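Local coordinates for protein farnesyltransferase, putative (Trypanosoma cruzi, PDB 3WCA) that probably condenses two farnesyl diphosphate molecules into squalene, using magnesium and NADPH or NADH, at the entry to lanosterol synthesis, at residues Q129-G134 and L172-V177; G180-R185 and P274-F279; E228-D233 and E243-E248; F42-M47 and R314-S319. The protein carries 1 engineered substitution. One frame throughout, in Å; residues are numbered along the deposited sequence.

Interaction 1 (Q129-G134 and L172-V177)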
loop_
_atom_site.group_PDB
_atom_site.type_symbol
_atom_site.label_atom_id
_atom_site.label_comp_id
_atom_site.label_asym_id
_atom_site.label_seq_id
_atom_site.Cartn_x
_atom_site.Cartn_y
_atom_site.Cartn_z
ATOM N N GLN A 129 -8.378 13.933 -14.162
ATOM C CA GLN A 129 -8.416 12.874 -15.162
ATOM C C GLN A 129 -7.019 12.514 -15.630
ATOM O O GLN A 129 -6.702 11.344 -15.771
ATOM C CB GLN A 129 -9.235 13.298 -16.386
ATOM C CG GLN A 129 -10.694 13.646 -16.116
ATOM C CD GLN A 129 -11.421 14.076 -17.384
ATOM O OE1 GLN A 129 -10.852 14.766 -18.229
ATOM N NE2 GLN A 129 -12.682 13.683 -17.513
ATOM N N ASP A 130 -6.186 13.525 -15.859
ATOM C CA ASP A 130 -4.824 13.310 -16.351
ATOM C C ASP A 130 -3.897 12.613 -15.355
ATOM O O ASP A 130 -3.061 11.788 -15.744
ATOM C CB ASP A 130 -4.195 14.645 -16.788
ATOM C CG ASP A 130 -4.904 15.270 -17.993
ATOM O OD1 ASP A 130 -5.792 14.616 -18.589
ATOM O OD2 ASP A 130 -4.558 16.423 -18.341
ATOM N N VAL A 131 -4.028 12.956 -14.079
ATOM C CA VAL A 131 -3.202 12.336 -13.055
ATOM C C VAL A 131 -3.540 10.846 -13.033
ATOM O O VAL A 131 -2.653 9.985 -13.100
ATOM C CB VAL A 131 -3.479 12.978 -11.676
ATOM C CG1 VAL A 131 -2.834 12.164 -10.565
ATOM C CG2 VAL A 131 -2.935 14.407 -11.666
ATOM N N ILE A 132 -4.837 10.563 -12.979
ATOM C CA ILE A 132 -5.358 9.205 -12.936
ATOM C C ILE A 132 -4.968 8.386 -14.164
ATOM O O ILE A 132 -4.512 7.245 -14.050
ATOM C CB ILE A 132 -6.903 9.234 -12.801
ATOM C CG1 ILE A 132 -7.283 9.974 -11.504
ATOM C CG2 ILE A 132 -7.470 7.809 -12.829
ATOM C CD1 ILE A 132 -8.784 9.997 -11.199
ATOM N N SER A 133 -5.145 8.971 -15.342
ATOM C CA SER A 133 -4.810 8.277 -16.578
ATOM C C SER A 133 -3.310 8.028 -16.623
ATOM O O SER A 133 -2.854 6.965 -17.057
ATOM C CB SER A 133 -5.238 9.125 -17.782
ATOM O OG SER A 133 -5.193 8.365 -18.970
ATOM N N GLY A 134 -2.550 9.011 -16.148
ATOM C CA GLY A 134 -1.100 8.910 -16.155
ATOM C C GLY A 134 -0.540 7.848 -15.227
ATOM O O GLY A 134 0.409 7.136 -15.582
ATOM N N LEU A 172 -1.829 10.453 -5.581
ATOM C CA LEU A 172 -2.517 11.178 -4.518
ATOM C C LEU A 172 -1.877 12.543 -4.322
ATOM O O LEU A 172 -2.569 13.546 -4.260
ATOM C CB LEU A 172 -2.478 10.398 -3.191
ATOM C CG LEU A 172 -3.336 9.130 -3.124
ATOM C CD1 LEU A 172 -3.174 8.454 -1.764
ATOM C CD2 LEU A 172 -4.791 9.486 -3.372
ATOM N N THR A 173 -0.553 12.576 -4.219
ATOM C CA THR A 173 0.157 13.831 -4.031
ATOM C C THR A 173 -0.190 14.816 -5.162
ATOM O O THR A 173 -0.359 16.013 -4.918
ATOM C CB THR A 173 1.685 13.597 -3.976
ATOM O OG1 THR A 173 1.999 12.719 -2.883
ATOM C CG2 THR A 173 2.430 14.916 -3.775
ATOM N N LEU A 174 -0.317 14.316 -6.392
ATOM C CA LEU A 174 -0.659 15.184 -7.519
ATOM C C LEU A 174 -2.137 15.587 -7.466
ATOM O O LEU A 174 -2.511 16.645 -7.965
ATOM C CB LEU A 174 -0.347 14.498 -8.851
ATOM C CG LEU A 174 1.133 14.252 -9.167
ATOM C CD1 LEU A 174 1.233 13.383 -10.422
ATOM C CD2 LEU A 174 1.875 15.579 -9.358
ATOM N N LEU A 175 -2.980 14.745 -6.880
ATOM C CA LEU A 175 -4.384 15.102 -6.757
ATOM C C LEU A 175 -4.531 16.166 -5.666
ATOM O O LEU A 175 -5.391 17.029 -5.769
ATOM C CB LEU A 175 -5.250 13.889 -6.402
ATOM C CG LEU A 175 -5.546 12.867 -7.490
ATOM C CD1 LEU A 175 -6.458 11.802 -6.911
ATOM C CD2 LEU A 175 -6.214 13.531 -8.690
ATOM N N TYR A 176 -3.696 16.104 -4.629
ATOM C CA TYR A 176 -3.761 17.086 -3.542
ATOM C C TYR A 176 -3.400 18.480 -4.055
ATOM O O TYR A 176 -4.047 19.473 -3.711
ATOM C CB TYR A 176 -2.791 16.748 -2.393
ATOM C CG TYR A 176 -2.978 15.411 -1.686
ATOM C CD1 TYR A 176 -4.159 14.684 -1.788
ATOM C CD2 TYR A 176 -1.954 14.886 -0.893
ATOM C CE1 TYR A 176 -4.315 13.452 -1.117
ATOM C CE2 TYR A 176 -2.099 13.675 -0.223
ATOM C CZ TYR A 176 -3.270 12.962 -0.337
ATOM O OH TYR A 176 -3.387 11.757 0.329
ATOM N N VAL A 177 -2.340 18.552 -4.852
ATOM C CA VAL A 177 -1.890 19.825 -5.405
ATOM C C VAL A 177 -2.920 20.373 -6.390
ATOM O O VAL A 177 -3.348 21.521 -6.297
ATOM C CB VAL A 177 -0.541 19.663 -6.127
ATOM C CG1 VAL A 177 -0.150 20.969 -6.817
ATOM C CG2 VAL A 177 0.521 19.267 -5.125
#
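Val131 points its side chain from helix 126-147 at the step between Leu174 and Leu175 on helix 154-179, and both of its methyls take part. CG1 and CG2 straddle the CB of Leu174, each 3.8 Å from it, so the valine fork sits on the root of that leucine. Leu175 comes in from the other flank. It does not start out toward Val131, but with CG lying beside the backbone N (chi1 -75°) and CD1 running on from CB, the second branch turns back, and CD2 stops 4.1 Å from Val131 CB. Both leucines meet the valine at a slant. The backbones approach to 6.7 Å between the CA atoms of Val131 and Leu174, near enough for a short valine to bridge the gap. No hydrogen bond crosses, and the joint is purely apolar. Leu175 also packs on Val57 of helix 51-72, which Ile132 reaches at Phe60. This is side-chain packing between neighbouring helices of the all-helical isoprenoid synthase fold; here helix 154-179 turns Leu172 and Tyr176 to the bound farnesyl thiodiphosphate, and Leu174 and Leu175 to helix 126-147.

Interaction 2 (G180-R185 and P274-F279)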
loop_
_atom_site.group_PDB
_atom_site.type_symbol
_atom_site.label_atom_id
_atom_site.label_comp_id
_atom_site.label_asym_id
_atom_site.label_seq_id
_atom_site.Cartn_x
_atom_site.Cartn_y
_atom_site.Cartn_z
ATOM N N GLY A 180 -5.778 22.167 -4.929
ATOM C CA GLY A 180 -5.548 23.446 -4.289
ATOM C C GLY A 180 -5.408 23.300 -2.780
ATOM O O GLY A 180 -4.840 24.177 -2.115
ATOM N N LEU A 181 -5.914 22.186 -2.239
ATOM C CA LEU A 181 -5.858 21.919 -0.800
ATOM C C LEU A 181 -4.444 21.957 -0.232
ATOM O O LEU A 181 -4.249 22.380 0.903
ATOM C CB LEU A 181 -6.512 20.568 -0.475
ATOM C CG LEU A 181 -8.035 20.481 -0.645
ATOM C CD1 LEU A 181 -8.528 19.098 -0.243
ATOM C CD2 LEU A 181 -8.705 21.552 0.212
ATOM N N GLU A 182 -3.459 21.504 -1.003
ATOM C CA GLU A 182 -2.072 21.538 -0.535
ATOM C C GLU A 182 -1.278 22.451 -1.469
ATOM O O GLU A 182 -1.700 22.721 -2.593
ATOM C CB GLU A 182 -1.437 20.140 -0.539
ATOM C CG GLU A 182 -2.035 19.123 0.439
ATOM C CD GLU A 182 -1.907 19.517 1.896
ATOM O OE1 GLU A 182 -0.902 20.146 2.273
ATOM O OE2 GLU A 182 -2.811 19.174 2.682
ATOM N N ASP A 183 -0.122 22.915 -1.009
ATOM C CA ASP A 183 0.707 23.809 -1.809
ATOM C C ASP A 183 1.416 23.105 -2.971
ATOM O O ASP A 183 1.860 21.964 -2.842
ATOM C CB ASP A 183 1.733 24.492 -0.906
ATOM C CG ASP A 183 2.622 25.446 -1.662
ATOM O OD1 ASP A 183 2.085 26.367 -2.324
ATOM O OD2 ASP A 183 3.855 25.273 -1.593
ATOM N N VAL A 184 1.530 23.804 -4.099
ATOM C CA VAL A 184 2.174 23.265 -5.299
ATOM C C VAL A 184 3.578 22.727 -5.037
ATOM O O VAL A 184 4.098 21.913 -5.799
ATOM C CB VAL A 184 2.280 24.339 -6.412
ATOM C CG1 VAL A 184 2.746 23.693 -7.718
ATOM C CG2 VAL A 184 0.943 25.042 -6.601
ATOM N N ARG A 185 4.197 23.185 -3.961
ATOM C CA ARG A 185 5.545 22.740 -3.630
ATOM C C ARG A 185 5.575 21.241 -3.294
ATOM O O ARG A 185 6.603 20.581 -3.434
ATOM C CB ARG A 185 6.066 23.541 -2.437
ATOM C CG ARG A 185 7.580 23.712 -2.385
ATOM C CD ARG A 185 8.028 25.097 -2.886
ATOM N NE ARG A 185 8.528 25.098 -4.264
ATOM C CZ ARG A 185 7.762 25.127 -5.351
ATOM N NH1 ARG A 185 6.442 25.160 -5.240
ATOM N NH2 ARG A 185 8.316 25.121 -6.558
ATOM N N PRO A 274 -6.276 19.668 6.928
ATOM C CA PRO A 274 -6.733 18.637 7.868
ATOM C C PRO A 274 -7.394 17.399 7.275
ATOM O O PRO A 274 -7.228 16.312 7.808
ATOM C CB PRO A 274 -7.650 19.410 8.827
ATOM C CG PRO A 274 -8.072 20.633 8.036
ATOM C CD PRO A 274 -6.812 20.994 7.291
ATOM N N SER A 275 -8.151 17.551 6.194
ATOM C CA SER A 275 -8.777 16.388 5.568
ATOM C C SER A 275 -7.699 15.539 4.908
ATOM O O SER A 275 -7.662 14.323 5.086
ATOM C CB SER A 275 -9.798 16.806 4.502
ATOM O OG SER A 275 -10.949 17.383 5.091
ATOM N N VAL A 276 -6.832 16.198 4.141
ATOM C CA VAL A 276 -5.750 15.527 3.441
ATOM C C VAL A 276 -4.849 14.872 4.473
ATOM O O VAL A 276 -4.425 13.733 4.304
ATOM C CB VAL A 276 -4.913 16.523 2.583
ATOM C CG1 VAL A 276 -3.630 15.836 2.074
ATOM C CG2 VAL A 276 -5.749 17.031 1.390
ATOM N N PHE A 277 -4.569 15.583 5.555
ATOM C CA PHE A 277 -3.720 15.021 6.584
ATOM C C PHE A 277 -4.287 13.747 7.222
ATOM O O PHE A 277 -3.585 12.739 7.315
ATOM C CB PHE A 277 -3.433 16.044 7.675
ATOM C CG PHE A 277 -2.608 15.489 8.799
ATOM C CD1 PHE A 277 -3.211 14.774 9.836
ATOM C CD2 PHE A 277 -1.221 15.611 8.777
ATOM C CE1 PHE A 277 -2.443 14.179 10.838
ATOM C CE2 PHE A 277 -0.439 15.022 9.771
ATOM C CZ PHE A 277 -1.054 14.301 10.807
ATOM N N ALA A 278 -5.543 13.778 7.659
ATOM C CA ALA A 278 -6.113 12.588 8.294
ATOM C C ALA A 278 -6.166 11.402 7.327
ATOM O O ALA A 278 -5.851 10.272 7.704
ATOM C CB ALA A 278 -7.512 12.893 8.851
ATOM N N PHE A 279 -6.567 11.661 6.083
ATOM C CA PHE A 279 -6.650 10.618 5.062
ATOM C C PHE A 279 -5.273 9.986 4.812
ATOM O O PHE A 279 -5.171 8.778 4.598
ATOM C CB PHE A 279 -7.183 11.203 3.744
ATOM C CG PHE A 279 -7.000 10.295 2.566
ATOM C CD1 PHE A 279 -7.870 9.228 2.338
ATOM C CD2 PHE A 279 -5.918 10.474 1.703
ATOM C CE1 PHE A 279 -7.661 8.346 1.267
ATOM C CE2 PHE A 279 -5.699 9.604 0.635
ATOM C CZ PHE A 279 -6.569 8.538 0.415
#
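Val276, on the first turn of helix 274-294, meets Leu181 and Glu182 of the loop that leaves helix 154-179, Leu181 at CG2 and Glu182 mainly at CB and CG1. The apolar part is the pairing of Leu181 with CG2 of Val276: the leucine CD1 ends 3.8 Å from that methyl, and the two side chains meet at a slant. Met53 of helix 51-72 touches both residues.

The second kind of contact sets a carboxylate against hydrocarbon. Glu182 and Val276 reach toward each other from opposite directions, the glutamate bent at its second torsion (chi2 -62°), which brings the side of the chain as well as its end to the valine. OE2 lies 3.4 Å from Val276 CB and 3.5 Å from Val276 CG1, while Glu182 CG rests 4.0 Å from the same methyl.

Polar bonds explain why a buried acid can sit here. Glu182 OE1 accepts from the backbone N of Arg272 and OE2 from that of Asp273, just ahead of the helix, so each oxygen is held and the carboxylate is kept from turning. These N-H groups and the nearby start of helix 274-294 would probably stabilise its negative charge. Arg272 also returns a bond from NE to Leu181 O, and Asp273 OD1 accepts from Val276 N.

Gly180, with positive phi, is the first residue beyond helix 154-179. The whole is a helix-to-helix junction of the isoprenoid synthase fold, where the loop is hydrogen-bonded to the residues just ahead of helix 274-294 and packs on its first turn.

Interaction 3 (E228-D233 and E243-E248)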
loop_
_atom_site.group_PDB
_atom_site.type_symbol
_atom_site.label_atom_id
_atom_site.label_comp_id
_atom_site.label_asym_id
_atom_site.label_seq_id
_atom_site.Cartn_x
_atom_site.Cartn_y
_atom_site.Cartn_z
ATOM N N GLU A 228 17.387 -15.532 1.018
ATOM C CA GLU A 228 18.383 -16.573 0.747
ATOM C C GLU A 228 19.506 -16.628 1.785
ATOM O O GLU A 228 20.358 -17.521 1.751
ATOM C CB GLU A 228 18.958 -16.415 -0.664
ATOM C CG GLU A 228 19.978 -15.304 -0.855
ATOM C CD GLU A 228 20.455 -15.232 -2.298
ATOM O OE1 GLU A 228 20.528 -16.296 -2.953
ATOM O OE2 GLU A 228 20.764 -14.123 -2.780
ATOM N N LYS A 229 19.481 -15.683 2.717
ATOM C CA LYS A 229 20.469 -15.605 3.785
ATOM C C LYS A 229 20.025 -16.449 4.978
ATOM O O LYS A 229 20.788 -16.641 5.933
ATOM C CB LYS A 229 20.628 -14.158 4.263
ATOM C CG LYS A 229 21.033 -13.144 3.204
ATOM C CD LYS A 229 21.276 -11.786 3.869
ATOM C CE LYS A 229 21.854 -10.754 2.900
ATOM N NZ LYS A 229 20.905 -10.410 1.804
ATOM N N TYR A 230 18.791 -16.948 4.922
ATOM C CA TYR A 230 18.240 -17.742 6.015
ATOM C C TYR A 230 17.685 -19.081 5.548
ATOM O O TYR A 230 17.460 -19.978 6.350
ATOM C CB TYR A 230 17.123 -16.946 6.709
ATOM C CG TYR A 230 17.545 -15.560 7.113
ATOM C CD1 TYR A 230 18.165 -15.331 8.338
ATOM C CD2 TYR A 230 17.377 -14.482 6.247
ATOM C CE1 TYR A 230 18.613 -14.062 8.693
ATOM C CE2 TYR A 230 17.826 -13.207 6.594
ATOM C CZ TYR A 230 18.443 -13.006 7.817
ATOM O OH TYR A 230 18.908 -11.754 8.159
ATOM N N THR A 231 17.462 -19.224 4.252
ATOM C CA THR A 231 16.919 -20.473 3.750
ATOM C C THR A 231 17.117 -20.588 2.250
ATOM O O THR A 231 17.438 -19.603 1.587
ATOM C CB THR A 231 15.412 -20.570 4.054
ATOM O OG1 THR A 231 14.933 -21.865 3.688
ATOM C CG2 THR A 231 14.642 -19.515 3.265
ATOM N N ASP A 232 16.935 -21.801 1.735
ATOM C CA ASP A 232 17.063 -22.077 0.310
ATOM C C ASP A 232 15.655 -22.266 -0.238
ATOM O O ASP A 232 15.426 -22.181 -1.439
ATOM C CB ASP A 232 17.886 -23.352 0.071
ATOM C CG ASP A 232 19.356 -23.185 0.437
ATOM O OD1 ASP A 232 20.034 -22.335 -0.182
ATOM O OD2 ASP A 232 19.837 -23.906 1.342
ATOM N N ASP A 233 14.717 -22.531 0.665
ATOM C CA ASP A 233 13.318 -22.719 0.300
ATOM C C ASP A 233 12.428 -21.886 1.215
ATOM O O ASP A 233 12.276 -22.185 2.396
ATOM C CB ASP A 233 12.918 -24.195 0.397
ATOM C CG ASP A 233 11.423 -24.408 0.189
ATOM O OD1 ASP A 233 10.803 -23.583 -0.514
ATOM O OD2 ASP A 233 10.866 -25.397 0.721
ATOM N N GLU A 243 11.617 -22.410 12.511
ATOM C CA GLU A 243 11.061 -21.251 13.175
ATOM C C GLU A 243 12.077 -20.145 13.447
ATOM O O GLU A 243 11.755 -18.963 13.318
ATOM C CB GLU A 243 10.431 -21.700 14.484
ATOM C CG GLU A 243 9.435 -20.760 15.074
ATOM C CD GLU A 243 8.725 -21.389 16.260
ATOM O OE1 GLU A 243 9.362 -21.543 17.332
ATOM O OE2 GLU A 243 7.533 -21.745 16.109
ATOM N N ALA A 244 13.299 -20.520 13.821
ATOM C CA ALA A 244 14.327 -19.523 14.128
ATOM C C ALA A 244 14.747 -18.723 12.909
ATOM O O ALA A 244 14.871 -17.505 12.979
ATOM C CB ALA A 244 15.551 -20.187 14.760
ATOM N N LYS A 245 14.977 -19.407 11.794
ATOM C CA LYS A 245 15.380 -18.733 10.566
ATOM C C LYS A 245 14.235 -17.914 9.990
ATOM O O LYS A 245 14.457 -16.858 9.415
ATOM C CB LYS A 245 15.856 -19.748 9.520
ATOM C CG LYS A 245 17.251 -20.324 9.773
ATOM C CD LYS A 245 18.301 -19.220 9.836
ATOM C CE LYS A 245 19.717 -19.778 9.851
ATOM N NZ LYS A 245 20.059 -20.451 8.561
ATOM N N ALA A 246 13.008 -18.397 10.136
ATOM C CA ALA A 246 11.866 -17.655 9.603
ATOM C C ALA A 246 11.786 -16.304 10.326
ATOM O O ALA A 246 11.684 -15.250 9.690
ATOM C CB ALA A 246 10.569 -18.455 9.793
ATOM N N VAL A 247 11.870 -16.347 11.652
ATOM C CA VAL A 247 11.808 -15.138 12.460
ATOM C C VAL A 247 12.944 -14.164 12.165
ATOM O O VAL A 247 12.712 -12.960 12.117
ATOM C CB VAL A 247 11.765 -15.491 13.965
ATOM C CG1 VAL A 247 12.063 -14.271 14.824
ATOM C CG2 VAL A 247 10.388 -16.013 14.302
ATOM N N GLU A 248 14.161 -14.671 11.956
ATOM C CA GLU A 248 15.295 -13.799 11.654
ATOM C C GLU A 248 15.095 -13.121 10.302
ATOM O O GLU A 248 15.493 -11.973 10.103
ATOM C CB GLU A 248 16.611 -14.594 11.635
ATOM C CG GLU A 248 17.076 -15.067 13.016
ATOM C CD GLU A 248 18.422 -15.797 12.995
ATOM O OE1 GLU A 248 18.896 -16.165 14.094
ATOM O OE2 GLU A 248 19.000 -16.006 11.902
#
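A loop folded back on the first turns of the helix that follows it brings Tyr230 against Lys245 and Glu248, one turn apart on helix 243-258. Tyr230 takes part in every pair across the contact. Its CE1 lies 3.6 Å from Glu248 CB, and the backbone carbon of Glu248 stands 4.0 Å above one ring face, offset toward the rim. The glutamate runs on extended from CG, and its OE2 comes round to the ring edge, in plane, 3.7 Å from Tyr230 CD1. The carboxylate is turned almost upright to the ring, with 78° between the planes. An oxygen at this place faces the electropositive rim rather than the pi cloud, so the weak electrostatic term is probably mildly attractive.

Lys245 handles the other end of the tyrosine, its backbone. The lysine chain, bent at its second and fourth torsions, curls round the Tyr230 carbonyl: CG passes 3.4 Å from Tyr230 O, and NZ gives that oxygen a weak hydrogen bond of 3.4 Å. The aliphatic part meanwhile packs on the tyrosine, CD lying 4.0 Å from Tyr230 CB.

Beyond Tyr230 the loop is held by its own bond from Thr231 OG1 to Asp233 O, 3.0 Å long, with the hydroxyl 60° out of the carbonyl plane.

The contact lies at the surface. Tyr230 continues along helix 243-258 to Cys249 and Ala252, Phe237 touches both Thr231 and Ala246, and Glu243 at the helix start forms a salt bridge to Lys298, in the loop after helix 274-294.

Interaction 4 (F42-M47 and R314-S319)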
loop_
_atom_site.group_PDB
_atom_site.type_symbol
_atom_site.label_atom_id
_atom_site.label_comp_id
_atom_site.label_asym_id
_atom_site.label_seq_id
_atom_site.Cartn_x
_atom_site.Cartn_y
_atom_site.Cartn_z
ATOM N N PHE A 42 -9.802 0.942 2.869
ATOM C CA PHE A 42 -9.700 2.217 2.178
ATOM C C PHE A 42 -11.021 2.983 2.189
ATOM O O PHE A 42 -11.035 4.201 2.336
ATOM C CB PHE A 42 -9.294 1.971 0.730
ATOM C CG PHE A 42 -8.766 3.181 0.028
ATOM C CD1 PHE A 42 -7.509 3.685 0.343
ATOM C CD2 PHE A 42 -9.511 3.802 -0.970
ATOM C CE1 PHE A 42 -6.993 4.789 -0.326
ATOM C CE2 PHE A 42 -9.008 4.908 -1.648
ATOM C CZ PHE A 42 -7.746 5.404 -1.328
ATOM N N ALA A 43 -12.121 2.255 2.024
ATOM C CA ALA A 43 -13.457 2.842 1.978
ATOM C C ALA A 43 -13.856 3.585 3.248
ATOM O O ALA A 43 -14.820 4.339 3.245
ATOM C CB ALA A 43 -14.505 1.761 1.641
ATOM N N VAL A 44 -13.131 3.367 4.337
ATOM C CA VAL A 44 -13.444 4.064 5.567
ATOM C C VAL A 44 -12.593 5.316 5.597
ATOM O O VAL A 44 -13.086 6.421 5.815
ATOM C CB VAL A 44 -13.114 3.221 6.820
ATOM C CG1 VAL A 44 -13.354 4.050 8.072
ATOM C CG2 VAL A 44 -13.975 1.963 6.860
ATOM N N VAL A 45 -11.304 5.129 5.364
ATOM C CA VAL A 45 -10.364 6.232 5.393
ATOM C C VAL A 45 -10.677 7.298 4.358
ATOM O O VAL A 45 -10.520 8.487 4.622
ATOM C CB VAL A 45 -8.929 5.728 5.163
ATOM C CG1 VAL A 45 -7.947 6.857 5.364
ATOM C CG2 VAL A 45 -8.631 4.582 6.118
ATOM N N ILE A 46 -11.116 6.873 3.177
ATOM C CA ILE A 46 -11.421 7.810 2.120
ATOM C C ILE A 46 -12.511 8.806 2.538
ATOM O O ILE A 46 -12.587 9.906 2.001
ATOM C CB ILE A 46 -11.853 7.065 0.834
ATOM C CG1 ILE A 46 -11.716 7.995 -0.374
ATOM C CG2 ILE A 46 -13.293 6.557 0.968
ATOM C CD1 ILE A 46 -12.212 7.382 -1.675
ATOM N N MET A 47 -13.334 8.434 3.511
ATOM C CA MET A 47 -14.409 9.313 3.956
ATOM C C MET A 47 -13.909 10.563 4.672
ATOM O O MET A 47 -14.674 11.495 4.900
ATOM C CB MET A 47 -15.384 8.541 4.850
ATOM C CG MET A 47 -16.157 7.450 4.109
ATOM S SD MET A 47 -17.022 8.090 2.629
ATOM C CE MET A 47 -17.092 6.604 1.600
ATOM N N ARG A 314 -9.036 4.020 17.996
ATOM C CA ARG A 314 -8.225 5.050 18.626
ATOM C C ARG A 314 -7.357 5.753 17.595
ATOM O O ARG A 314 -7.210 6.978 17.628
ATOM C CB ARG A 314 -7.342 4.444 19.713
ATOM C CG ARG A 314 -6.597 5.464 20.576
ATOM C CD ARG A 314 -5.600 4.772 21.514
ATOM N NE ARG A 314 -6.239 3.700 22.270
ATOM C CZ ARG A 314 -5.828 2.431 22.287
ATOM N NH1 ARG A 314 -4.761 2.047 21.586
ATOM N NH2 ARG A 314 -6.492 1.539 23.007
ATOM N N ILE A 315 -6.769 4.978 16.688
ATOM C CA ILE A 315 -5.916 5.555 15.651
ATOM C C ILE A 315 -6.750 6.482 14.751
ATOM O O ILE A 315 -6.337 7.594 14.434
ATOM C CB ILE A 315 -5.250 4.446 14.803
ATOM C CG1 ILE A 315 -4.165 3.755 15.643
ATOM C CG2 ILE A 315 -4.699 5.042 13.484
ATOM C CD1 ILE A 315 -3.562 2.501 15.018
ATOM N N PHE A 316 -7.925 6.024 14.351
ATOM C CA PHE A 316 -8.787 6.848 13.528
ATOM C C PHE A 316 -9.183 8.136 14.250
ATOM O O PHE A 316 -9.294 9.205 13.633
ATOM C CB PHE A 316 -10.050 6.085 13.143
ATOM C CG PHE A 316 -9.954 5.387 11.823
ATOM C CD1 PHE A 316 -9.287 4.169 11.707
ATOM C CD2 PHE A 316 -10.526 5.950 10.686
ATOM C CE1 PHE A 316 -9.194 3.515 10.473
ATOM C CE2 PHE A 316 -10.440 5.311 9.454
ATOM C CZ PHE A 316 -9.771 4.088 9.349
ATOM N N HIS A 317 -9.364 8.039 15.559
ATOM C CA HIS A 317 -9.775 9.190 16.334
ATOM C C HIS A 317 -8.758 10.302 16.498
ATOM O O HIS A 317 -9.099 11.474 16.342
ATOM C CB HIS A 317 -10.239 8.774 17.730
ATOM C CG HIS A 317 -10.663 9.936 18.570
ATOM N ND1 HIS A 317 -11.883 10.562 18.409
ATOM C CD2 HIS A 317 -9.985 10.665 19.488
ATOM C CE1 HIS A 317 -11.934 11.627 19.188
ATOM N NE2 HIS A 317 -10.794 11.714 19.852
ATOM N N TYR A 318 -7.521 9.945 16.819
ATOM C CA TYR A 318 -6.487 10.943 17.059
ATOM C C TYR A 318 -5.600 11.395 15.910
ATOM O O TYR A 318 -4.956 12.436 16.022
ATOM C CB TYR A 318 -5.592 10.482 18.210
ATOM C CG TYR A 318 -6.263 10.525 19.562
ATOM C CD1 TYR A 318 -6.358 11.718 20.277
ATOM C CD2 TYR A 318 -6.816 9.374 20.121
ATOM C CE1 TYR A 318 -6.989 11.763 21.520
ATOM C CE2 TYR A 318 -7.449 9.405 21.358
ATOM C CZ TYR A 318 -7.532 10.603 22.054
ATOM O OH TYR A 318 -8.160 10.635 23.285
ATOM N N SER A 319 -5.549 10.640 14.819
ATOM C CA SER A 319 -4.704 11.022 13.688
ATOM C C SER A 319 -5.321 12.135 12.844
ATOM O O SER A 319 -5.426 12.001 11.624
ATOM C CB SER A 319 -4.438 9.815 12.785
ATOM O OG SER A 319 -3.883 8.741 13.518
#
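An apolar wedge joins helix 40-45 to the last turn of helix 309-318: the ring of Phe316 pushes its far corner between Val44 and Val45, which follow each other in the chain. The two segments are 267 residues apart in sequence, and their backbones stay 8.3 Å apart between the CA atoms of Val45 and Phe316, a gap spanned by the phenylalanine.

Each valine offers one methyl. Val44 CG1 lies 3.5 Å from Phe316 CE2, and Val45 CG2 sits at the same 3.5 Å from the neighbouring CZ. The branches differ: in Val44 the touching methyl is opposite the backbone N (chi1 175°), whereas in Val45 it is the one beside the N. Val45 crosses the phenylalanine at about a right angle and Val44 at a slant. Phe316 has a first torsion of -94°, some 30° beyond the usual staggered value, which swings the ring from its ordinary position. Ile282 and Met286 of helix 274-294 also touch it.

Where helix 309-318 ends, Ile315 O takes two bonds from Ser319, from N at 3.2 Å and from OG at 2.9 Å, which reach it from opposite faces of the carbonyl plane. Elsewhere on helix 40-45, Phe42 stacks on Tyr61 and touches the bound farnesyl thiodiphosphate.

With methyls and aromatic carbons alone meeting, and no hydrogen bond across, the joint rests on shape and dispersion; the Ser319 bonds to Ile315 O act within 314-319, just past the helix, and not across the joint.

Interactions 1, 2 and 4 form a connected group near the bound substrate analogue, while interaction 3 lies on the far side of the molecule, about 41 Å from interaction 1 between centres. Helix 154-179 and the loop after it carry interaction 1 into interaction 2 (centres about 13 Å apart), where Tyr176 meets Val276 and Phe279. Helix 274-294 continues to interaction 4, about 16 Å away, with Phe279 against Phe42 and Val45. In sequence, interaction 4 spans the other three: interaction 1 closes first, and interaction 3 falls within the span of interaction 2. Helices 154-179 and 40-45 bring Leu172, Tyr176 and Phe42 to the ligand, the contacts packing beside them; interaction 3 is local surface structure.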